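Local coordinates for acyl-CoA dehydrogenase family protein (Porphyromonas gingivalis, PDB 2OKU), which probably belongs to an FAD-dependent acyl-CoA dehydrogenase that oxidises acyl-CoA thioesters, of which this chain is the helical C-terminal domain, at residues D62-R67 with S111-F116; D43-L48 with A104-I109. All blocks are in the same frame, centred on the assembly; numbering follows the deposited sequence.

Contact 1 of 2, residues D62-R67 with S111-F116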
ATOM      1  N   ASP A  62     -15.086 -20.485  -4.063  1.00 24.06           N
ATOM      2  CA  ASP A  62     -15.411 -20.017  -2.735  1.00 24.29           C
ATOM      3  C   ASP A  62     -14.215 -20.117  -1.784  1.00 23.84           C
ATOM      4  O   ASP A  62     -13.960 -19.222  -0.969  1.00 24.32           O
ATOM      5  CB  ASP A  62     -16.582 -20.839  -2.180  1.00 25.47           C
ATOM      6  CG  ASP A  62     -17.866 -20.603  -2.935  1.00 30.29           C
ATOM      7  OD1 ASP A  62     -17.977 -19.582  -3.669  1.00 36.53           O
ATOM      8  OD2 ASP A  62     -18.775 -21.453  -2.813  1.00 36.29           O
ATOM      9  N   PHE A  63     -13.480 -21.220  -1.881  1.00 23.50           N
ATOM     10  CA  PHE A  63     -12.298 -21.446  -1.025  1.00 22.57           C
ATOM     11  C   PHE A  63     -11.164 -20.429  -1.311  1.00 21.70           C
ATOM     12  O   PHE A  63     -10.488 -19.954  -0.395  1.00 21.90           O
ATOM     13  CB  PHE A  63     -11.798 -22.874  -1.232  1.00 22.48           C
ATOM     14  CG  PHE A  63     -10.568 -23.189  -0.479  1.00 22.78           C
ATOM     15  CD1 PHE A  63     -10.598 -23.341   0.906  1.00 23.13           C
ATOM     16  CD2 PHE A  63      -9.355 -23.340  -1.151  1.00 23.03           C
ATOM     17  CE1 PHE A  63      -9.422 -23.633   1.613  1.00 24.88           C
ATOM     18  CE2 PHE A  63      -8.178 -23.620  -0.458  1.00 23.36           C
ATOM     19  CZ  PHE A  63      -8.204 -23.773   0.923  1.00 23.98           C
ATOM     20  N   GLN A  64     -10.963 -20.133  -2.594  1.00 20.98           N
ATOM     21  CA  GLN A  64      -9.888 -19.257  -3.056  1.00 20.65           C
ATOM     22  C   GLN A  64     -10.297 -17.803  -3.157  1.00 20.99           C
ATOM     23  O   GLN A  64      -9.465 -16.949  -3.482  1.00 20.60           O
ATOM     24  CB  GLN A  64      -9.390 -19.716  -4.426  1.00 20.19           C
ATOM     25  CG  GLN A  64      -8.872 -21.158  -4.526  1.00 19.85           C
ATOM     26  CD  GLN A  64      -7.633 -21.448  -3.689  1.00 20.59           C
ATOM     27  OE1 GLN A  64      -7.366 -20.778  -2.688  1.00 20.35           O
ATOM     28  NE2 GLN A  64      -6.886 -22.494  -4.076  1.00 22.19           N
ATOM     29  N   ALA A  65     -11.565 -17.501  -2.888  1.00 20.86           N
ATOM     30  CA  ALA A  65     -12.090 -16.127  -3.061  1.00 21.06           C
ATOM     31  C   ALA A  65     -11.275 -15.028  -2.404  1.00 21.43           C
ATOM     32  O   ALA A  65     -10.906 -14.051  -3.064  1.00 20.66           O
ATOM     33  CB  ALA A  65     -13.584 -16.029  -2.614  1.00 20.48           C
ATOM     34  N   ARG A  66     -10.990 -15.166  -1.116  1.00 21.55           N
ATOM     35  CA  ARG A  66     -10.235 -14.154  -0.401  1.00 23.64           C
ATOM     36  C   ARG A  66      -8.821 -13.986  -0.987  1.00 21.57           C
ATOM     37  O   ARG A  66      -8.324 -12.866  -1.077  1.00 20.42           O
ATOM     38  CB  ARG A  66     -10.150 -14.483   1.062  1.00 24.88           C
ATOM     39  CG  ARG A  66      -9.377 -13.493   1.852  1.00 28.51           C
ATOM     40  CD  ARG A  66      -9.181 -13.960   3.273  1.00 32.64           C
ATOM     41  NE  ARG A  66     -10.419 -13.979   4.049  1.00 40.24           N
ATOM     42  CZ  ARG A  66     -10.448 -14.213   5.362  1.00 43.52           C
ATOM     43  NH1 ARG A  66      -9.305 -14.443   6.015  1.00 46.79           N
ATOM     44  NH2 ARG A  66     -11.607 -14.202   6.031  1.00 43.96           N
ATOM     45  N   ARG A  67      -8.188 -15.085  -1.406  1.00 20.60           N
ATOM     46  CA  ARG A  67      -6.863 -14.987  -2.071  1.00 21.61           C
ATOM     47  C   ARG A  67      -6.914 -14.239  -3.416  1.00 20.41           C
ATOM     48  O   ARG A  67      -5.993 -13.484  -3.756  1.00 20.50           O
ATOM     49  CB  ARG A  67      -6.254 -16.376  -2.267  1.00 21.02           C
ATOM     50  CG  ARG A  67      -5.754 -16.948  -0.993  1.00 22.34           C
ATOM     51  CD  ARG A  67      -5.251 -18.366  -1.184  1.00 24.56           C
ATOM     52  NE  ARG A  67      -5.095 -18.886   0.125  1.00 28.57           N
ATOM     53  CZ  ARG A  67      -5.945 -19.689   0.777  1.00 25.27           C
ATOM     54  NH1 ARG A  67      -7.034 -20.215   0.250  1.00 25.20           N
ATOM     55  NH2 ARG A  67      -5.638 -19.989   1.990  1.00 26.03           N
ATOM     56  N   SER A 111       1.622 -19.184  -6.187  1.00 20.02           N
ATOM     57  CA  SER A 111       2.218 -20.502  -5.929  1.00 20.78           C
ATOM     58  C   SER A 111       1.246 -21.449  -5.186  1.00 20.96           C
ATOM     59  O   SER A 111       1.009 -22.579  -5.615  1.00 20.18           O
ATOM     60  CB  SER A 111       3.530 -20.311  -5.165  1.00 21.32           C
ATOM     61  OG  SER A 111       4.120 -21.565  -4.853  1.00 27.84           O
ATOM     62  N   TYR A 112       0.659 -20.946  -4.106  1.00 20.50           N
ATOM     63  CA  TYR A 112      -0.312 -21.701  -3.330  1.00 20.37           C
ATOM     64  C   TYR A 112      -1.523 -22.118  -4.136  1.00 19.78           C
ATOM     65  O   TYR A 112      -1.882 -23.287  -4.157  1.00 19.25           O
ATOM     66  CB  TYR A 112      -0.770 -20.920  -2.084  1.00 20.95           C
ATOM     67  CG  TYR A 112      -1.872 -21.691  -1.344  1.00 20.61           C
ATOM     68  CD1 TYR A 112      -1.540 -22.656  -0.402  1.00 21.16           C
ATOM     69  CD2 TYR A 112      -3.198 -21.467  -1.621  1.00 21.11           C
ATOM     70  CE1 TYR A 112      -2.526 -23.389   0.268  1.00 23.46           C
ATOM     71  CE2 TYR A 112      -4.208 -22.180  -0.950  1.00 21.50           C
ATOM     72  CZ  TYR A 112      -3.844 -23.144  -0.005  1.00 23.06           C
ATOM     73  OH  TYR A 112      -4.815 -23.856   0.660  1.00 22.79           O
ATOM     74  N   VAL A 113      -2.159 -21.154  -4.799  1.00 20.32           N
ATOM     75  CA  VAL A 113      -3.376 -21.413  -5.571  1.00 20.37           C
ATOM     76  C   VAL A 113      -3.137 -22.380  -6.727  1.00 21.23           C
ATOM     77  O   VAL A 113      -3.953 -23.292  -6.977  1.00 21.35           O
ATOM     78  CB  VAL A 113      -4.016 -20.096  -6.058  1.00 19.37           C
ATOM     79  CG1 VAL A 113      -5.176 -20.359  -7.043  1.00 19.19           C
ATOM     80  CG2 VAL A 113      -4.464 -19.278  -4.836  1.00 19.23           C
ATOM     81  N   ARG A 114      -2.016 -22.199  -7.416  1.00 21.83           N
ATOM     82  CA  ARG A 114      -1.664 -23.066  -8.537  1.00 22.60           C
ATOM     83  C   ARG A 114      -1.250 -24.490  -8.123  1.00 23.16           C
ATOM     84  O   ARG A 114      -1.414 -25.428  -8.902  1.00 25.03           O
ATOM     85  CB  ARG A 114      -0.592 -22.389  -9.398  1.00 22.61           C
ATOM     86  CG  ARG A 114      -1.182 -21.207 -10.198  1.00 21.89           C
ATOM     87  CD  ARG A 114      -0.133 -20.523 -11.071  1.00 23.10           C
ATOM     88  NE  ARG A 114      -0.701 -19.337 -11.712  1.00 20.90           N
ATOM     89  CZ  ARG A 114      -1.396 -19.363 -12.844  1.00 23.52           C
ATOM     90  NH1 ARG A 114      -1.585 -20.509 -13.483  1.00 23.88           N
ATOM     91  NH2 ARG A 114      -1.872 -18.239 -13.359  1.00 22.19           N
ATOM     92  N   ALA A 115      -0.724 -24.643  -6.917  1.00 24.15           N
ATOM     93  CA  ALA A 115      -0.319 -25.958  -6.397  1.00 24.38           C
ATOM     94  C   ALA A 115      -1.471 -26.685  -5.697  1.00 25.14           C
ATOM     95  O   ALA A 115      -1.380 -27.870  -5.403  1.00 24.34           O
ATOM     96  CB  ALA A 115       0.849 -25.822  -5.474  1.00 24.31           C
ATOM     97  N   PHE A 116      -2.560 -25.975  -5.430  1.00 25.32           N
ATOM     98  CA  PHE A 116      -3.633 -26.521  -4.610  1.00 26.09           C
ATOM     99  C   PHE A 116      -4.413 -27.590  -5.372  1.00 26.64           C
ATOM    100  O   PHE A 116      -4.827 -27.380  -6.494  1.00 27.05           O
ATOM    101  CB  PHE A 116      -4.568 -25.399  -4.136  1.00 24.89           C
ATOM    102  CG  PHE A 116      -5.635 -25.865  -3.198  1.00 24.70           C
ATOM    103  CD1 PHE A 116      -5.338 -26.119  -1.869  1.00 25.01           C
ATOM    104  CD2 PHE A 116      -6.934 -26.070  -3.641  1.00 23.46           C
ATOM    105  CE1 PHE A 116      -6.334 -26.578  -0.978  1.00 24.88           C
ATOM    106  CE2 PHE A 116      -7.937 -26.519  -2.753  1.00 23.88           C
ATOM    107  CZ  PHE A 116      -7.626 -26.772  -1.427  1.00 23.79           C
TER
HETATM  108  O   HOH W   1      -6.622 -23.570  -6.722  1.00 23.56           O
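Phe63 and Phe116 reach toward each other tip to tip and overlap as an offset stack, their ring centroids 4.7 Å apart and their planes inclined by 24°. Phe63 CE2 lies over one face of the Phe116 ring, displaced toward its rim, and comes within 3.3 Å of Phe116 CZ. Tyr112, crossing Phe63 at about a right angle, brings its hydroxyl to the edge of that ring, Tyr112 OH lying 3.4 Å from Phe63 CZ. Arg67 runs beside the aromatic group: its chain is extended from CG to NE and slides past Val113 in the opposite direction, with CD against Val113 CG2. The guanidinium then meets Tyr112, whose CE2 sits over the centre of one guanidinium face, 3.5 Å from Arg67 CZ, the two planes 38° apart. Within helix 58-87, Arg67 NH1 donates to Gln64 OE1 at 3.0 Å, and the same nitrogen lies above a face of the Phe63 ring, toward its rim. A bend at chi2 (-64°) carries Gln64 CD toward helix 92-115. Its NE2 approaches Phe116 CD2 and donates to a water 2.9 Å away, which in turn donates to Val113 O over 2.7 Å. The segments are antiparallel neighbours in the helical bundle of this acyl-CoA dehydrogenase C-terminal domain, near the end of helix 92-115; Val113 also packs on Leu48 and Val52 of helix 32-53, while Phe63 and Phe116 both touch Leu121 in the C-terminal tail. No direct hydrogen bond joins the segments, which meet through aromatic and apolar packing, the guanidinium against Tyr112, and one water bridge. Both ends of the buried Gln64 amide are engaged, and its carbonyl probably steadies the arginine charge, which lies close to two aromatic rings.

Contact 2 of 2, residues D43-L48 with A104-I109; sequences DRAEAL and AEQEKI
The guanidinium of Arg44 and the carboxylate of Glu107 meet nearly coplanar, their planes 22° apart, with the glutamate at the edge of the arginine group. Arg44 grips end-on, both terminal nitrogens converging on one oxygen: NH2 donates to Glu107 OE1 at 2.8 Å and NH1 to the same OE1 at 3.0 Å. OE1 lies in the guanidinium plane to within about 5°; NH2 reaches it on the syn side of the carboxylate and NH1 on the anti side. This salt bridge spans the segments although the CB of Glu107 points away from helix 32-53; a bend at chi2 (50°) brings CD back toward Arg44. Arg44 NH1 also donates to a water at 3.2 Å, and that water donates to Gln106 OE1 at 2.7 Å, tying the bridge to a buried amide. At the other end of this amide, NE2 lies 4.1 Å from Ala45 CB and is hydrogen-bonded to Met71 O and Met41 O, which satisfies it in the interior. One turn further along, Leu48 and Ile109 cross at about a right angle and touch through Leu48 CD2 and Ile109 CG2, 3.8 Å apart. The nearly parallel segments of helices 32-53 and 92-115 are thus joined by a salt bridge and a water-linked amide beside a small apolar contact. In the helical bundle of the C-terminal domain, helix 58-87 packs against both: Met71 lies on Arg44, His74 on Gln106 and Glu70 on Ile109, while Asp43 and Glu46 form salt bridges to Arg19 of helix 13-22.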
ATOM      1  N   ASP A  43      -1.619  -8.302 -14.817  1.00 20.52           N
ATOM      2  CA  ASP A  43      -1.769  -9.484 -15.660  1.00 21.18           C
ATOM      3  C   ASP A  43      -1.720 -10.772 -14.812  1.00 21.04           C
ATOM      4  O   ASP A  43      -2.459 -11.695 -15.083  1.00 20.36           O
ATOM      5  CB  ASP A  43      -0.679  -9.574 -16.727  1.00 21.86           C
ATOM      6  CG  ASP A  43      -0.689  -8.409 -17.727  1.00 23.56           C
ATOM      7  OD1 ASP A  43      -1.680  -7.662 -17.824  1.00 23.62           O
ATOM      8  OD2 ASP A  43       0.346  -8.246 -18.418  1.00 24.15           O
ATOM      9  N   ARG A  44      -0.827 -10.823 -13.818  1.00 21.48           N
ATOM     10  CA  ARG A  44      -0.699 -11.997 -12.922  1.00 21.96           C
ATOM     11  C   ARG A  44      -1.985 -12.242 -12.129  1.00 21.22           C
ATOM     12  O   ARG A  44      -2.454 -13.384 -12.020  1.00 20.95           O
ATOM     13  CB  ARG A  44       0.464 -11.812 -11.947  1.00 22.70           C
ATOM     14  CG  ARG A  44       1.043 -13.074 -11.370  1.00 26.11           C
ATOM     15  CD  ARG A  44       2.439 -13.242 -11.964  1.00 32.99           C
ATOM     16  NE  ARG A  44       3.071 -14.532 -11.717  1.00 34.65           N
ATOM     17  CZ  ARG A  44       3.755 -14.862 -10.637  1.00 35.40           C
ATOM     18  NH1 ARG A  44       3.872 -14.015  -9.616  1.00 34.45           N
ATOM     19  NH2 ARG A  44       4.309 -16.077 -10.581  1.00 36.09           N
ATOM     20  N   ALA A  45      -2.573 -11.171 -11.599  1.00 20.58           N
ATOM     21  CA  ALA A  45      -3.866 -11.284 -10.905  1.00 20.15           C
ATOM     22  C   ALA A  45      -4.980 -11.823 -11.833  1.00 20.37           C
ATOM     23  O   ALA A  45      -5.680 -12.738 -11.477  1.00 19.44           O
ATOM     24  CB  ALA A  45      -4.276  -9.916 -10.305  1.00 19.60           C
ATOM     25  N   GLU A  46      -5.108 -11.246 -13.029  1.00 19.97           N
ATOM     26  CA  GLU A  46      -6.097 -11.676 -14.006  1.00 20.67           C
ATOM     27  C   GLU A  46      -5.886 -13.144 -14.351  1.00 20.08           C
ATOM     28  O   GLU A  46      -6.845 -13.896 -14.445  1.00 19.50           O
ATOM     29  CB  GLU A  46      -5.998 -10.817 -15.277  1.00 20.37           C
ATOM     30  CG  GLU A  46      -6.984 -11.186 -16.393  1.00 21.67           C
ATOM     31  CD  GLU A  46      -6.836 -10.295 -17.599  1.00 21.74           C
ATOM     32  OE1 GLU A  46      -5.729 -10.286 -18.188  1.00 23.62           O
ATOM     33  OE2 GLU A  46      -7.808  -9.593 -17.926  1.00 22.65           O
ATOM     34  N   ALA A  47      -4.631 -13.525 -14.575  1.00 20.66           N
ATOM     35  CA  ALA A  47      -4.310 -14.897 -14.986  1.00 20.81           C
ATOM     36  C   ALA A  47      -4.669 -15.878 -13.880  1.00 20.45           C
ATOM     37  O   ALA A  47      -5.208 -16.936 -14.156  1.00 21.10           O
ATOM     38  CB  ALA A  47      -2.841 -15.035 -15.365  1.00 20.93           C
ATOM     39  N   LEU A  48      -4.388 -15.526 -12.631  1.00 20.10           N
ATOM     40  CA  LEU A  48      -4.701 -16.426 -11.495  1.00 20.34           C
ATOM     41  C   LEU A  48      -6.215 -16.570 -11.293  1.00 20.36           C
ATOM     42  O   LEU A  48      -6.711 -17.659 -11.040  1.00 19.94           O
ATOM     43  CB  LEU A  48      -4.043 -15.950 -10.197  1.00 20.12           C
ATOM     44  CG  LEU A  48      -4.139 -16.957  -9.047  1.00 20.31           C
ATOM     45  CD1 LEU A  48      -3.304 -18.221  -9.371  1.00 18.57           C
ATOM     46  CD2 LEU A  48      -3.690 -16.321  -7.710  1.00 20.90           C
ATOM     47  N   ALA A 104       6.123  -9.973  -3.580  1.00 18.63           N
ATOM     48  CA  ALA A 104       6.326 -11.135  -2.722  1.00 18.45           C
ATOM     49  C   ALA A 104       5.001 -11.792  -2.343  1.00 18.49           C
ATOM     50  O   ALA A 104       4.839 -13.009  -2.466  1.00 18.15           O
ATOM     51  CB  ALA A 104       7.120 -10.763  -1.477  1.00 18.08           C
ATOM     52  N   GLU A 105       4.038 -10.982  -1.924  1.00 18.36           N
ATOM     53  CA  GLU A 105       2.767 -11.520  -1.491  1.00 18.60           C
ATOM     54  C   GLU A 105       1.981 -12.121  -2.636  1.00 18.03           C
ATOM     55  O   GLU A 105       1.394 -13.186  -2.462  1.00 18.60           O
ATOM     56  CB  GLU A 105       1.953 -10.472  -0.710  1.00 18.80           C
ATOM     57  CG  GLU A 105       2.585  -9.984   0.609  1.00 20.80           C
ATOM     58  CD  GLU A 105       2.902 -11.136   1.556  1.00 23.88           C
ATOM     59  OE1 GLU A 105       1.996 -11.891   1.886  1.00 23.31           O
ATOM     60  OE2 GLU A 105       4.070 -11.314   1.911  1.00 26.19           O
ATOM     61  N   GLN A 106       2.030 -11.504  -3.819  1.00 17.77           N
ATOM     62  CA  GLN A 106       1.399 -12.066  -4.999  1.00 18.96           C
ATOM     63  C   GLN A 106       2.015 -13.434  -5.361  1.00 18.44           C
ATOM     64  O   GLN A 106       1.321 -14.351  -5.766  1.00 17.51           O
ATOM     65  CB  GLN A 106       1.526 -11.138  -6.198  1.00 18.84           C
ATOM     66  CG  GLN A 106       0.470 -10.050  -6.290  1.00 19.69           C
ATOM     67  CD  GLN A 106       0.292  -9.576  -7.727  1.00 21.43           C
ATOM     68  OE1 GLN A 106       1.247  -9.579  -8.519  1.00 20.10           O
ATOM     69  NE2 GLN A 106      -0.933  -9.152  -8.069  1.00 19.04           N
ATOM     70  N   GLU A 107       3.326 -13.550  -5.210  1.00 19.00           N
ATOM     71  CA  GLU A 107       4.014 -14.780  -5.555  1.00 19.08           C
ATOM     72  C   GLU A 107       3.580 -15.928  -4.619  1.00 18.47           C
ATOM     73  O   GLU A 107       3.309 -17.026  -5.065  1.00 19.47           O
ATOM     74  CB  GLU A 107       5.523 -14.568  -5.503  1.00 19.24           C
ATOM     75  CG  GLU A 107       6.364 -15.782  -5.816  1.00 20.78           C
ATOM     76  CD  GLU A 107       6.011 -16.551  -7.089  1.00 25.09           C
ATOM     77  OE1 GLU A 107       5.726 -15.924  -8.130  1.00 22.79           O
ATOM     78  OE2 GLU A 107       6.081 -17.807  -7.060  1.00 26.65           O
ATOM     79  N   LYS A 108       3.472 -15.639  -3.332  1.00 19.32           N
ATOM     80  CA  LYS A 108       3.021 -16.626  -2.342  1.00 20.24           C
ATOM     81  C   LYS A 108       1.593 -17.129  -2.675  1.00 19.00           C
ATOM     82  O   LYS A 108       1.307 -18.334  -2.669  1.00 18.06           O
ATOM     83  CB  LYS A 108       3.043 -16.008  -0.942  1.00 21.16           C
ATOM     84  CG  LYS A 108       4.444 -15.736  -0.326  1.00 22.28           C
ATOM     85  CD  LYS A 108       4.209 -14.945   0.965  1.00 24.53           C
ATOM     86  CE  LYS A 108       5.457 -14.477   1.604  1.00 27.27           C
ATOM     87  NZ  LYS A 108       5.182 -13.738   2.869  1.00 28.39           N
ATOM     88  N   ILE A 109       0.729 -16.191  -3.024  1.00 18.85           N
ATOM     89  CA  ILE A 109      -0.648 -16.514  -3.385  1.00 19.05           C
ATOM     90  C   ILE A 109      -0.677 -17.324  -4.675  1.00 19.03           C
ATOM     91  O   ILE A 109      -1.298 -18.378  -4.734  1.00 18.42           O
ATOM     92  CB  ILE A 109      -1.547 -15.273  -3.551  1.00 17.84           C
ATOM     93  CG1 ILE A 109      -1.672 -14.471  -2.246  1.00 19.01           C
ATOM     94  CG2 ILE A 109      -2.949 -15.724  -4.078  1.00 19.33           C
ATOM     95  CD1 ILE A 109      -2.201 -13.016  -2.409  1.00 20.26           C
TER
HETATM   96  O   HOH W   2       3.438 -10.895  -9.432  1.00 19.97           O

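Contacts 1 and 2 share helix 92-115, whose segments run antiparallel to 62-67 at contact 1 and nearly parallel to 43-48 at contact 2. The centres of the two contacts are 10 Å apart, and they touch directly. Val113 CG1 is 3.7 Å from Leu48 CD1, so Val113 meets both partner helices, while Arg67 O lies 3.8 Å from Ile109 CG2. The centre of contact 2 lies about 6 Å, and that of contact 1 about 14 Å, from the centre of the chain; contact 1 is where helix 92-115 gives way to the C-terminal tail. Together they pack helix 92-115 against two consecutive helices of the C-terminal domain, 32-53 and 58-87.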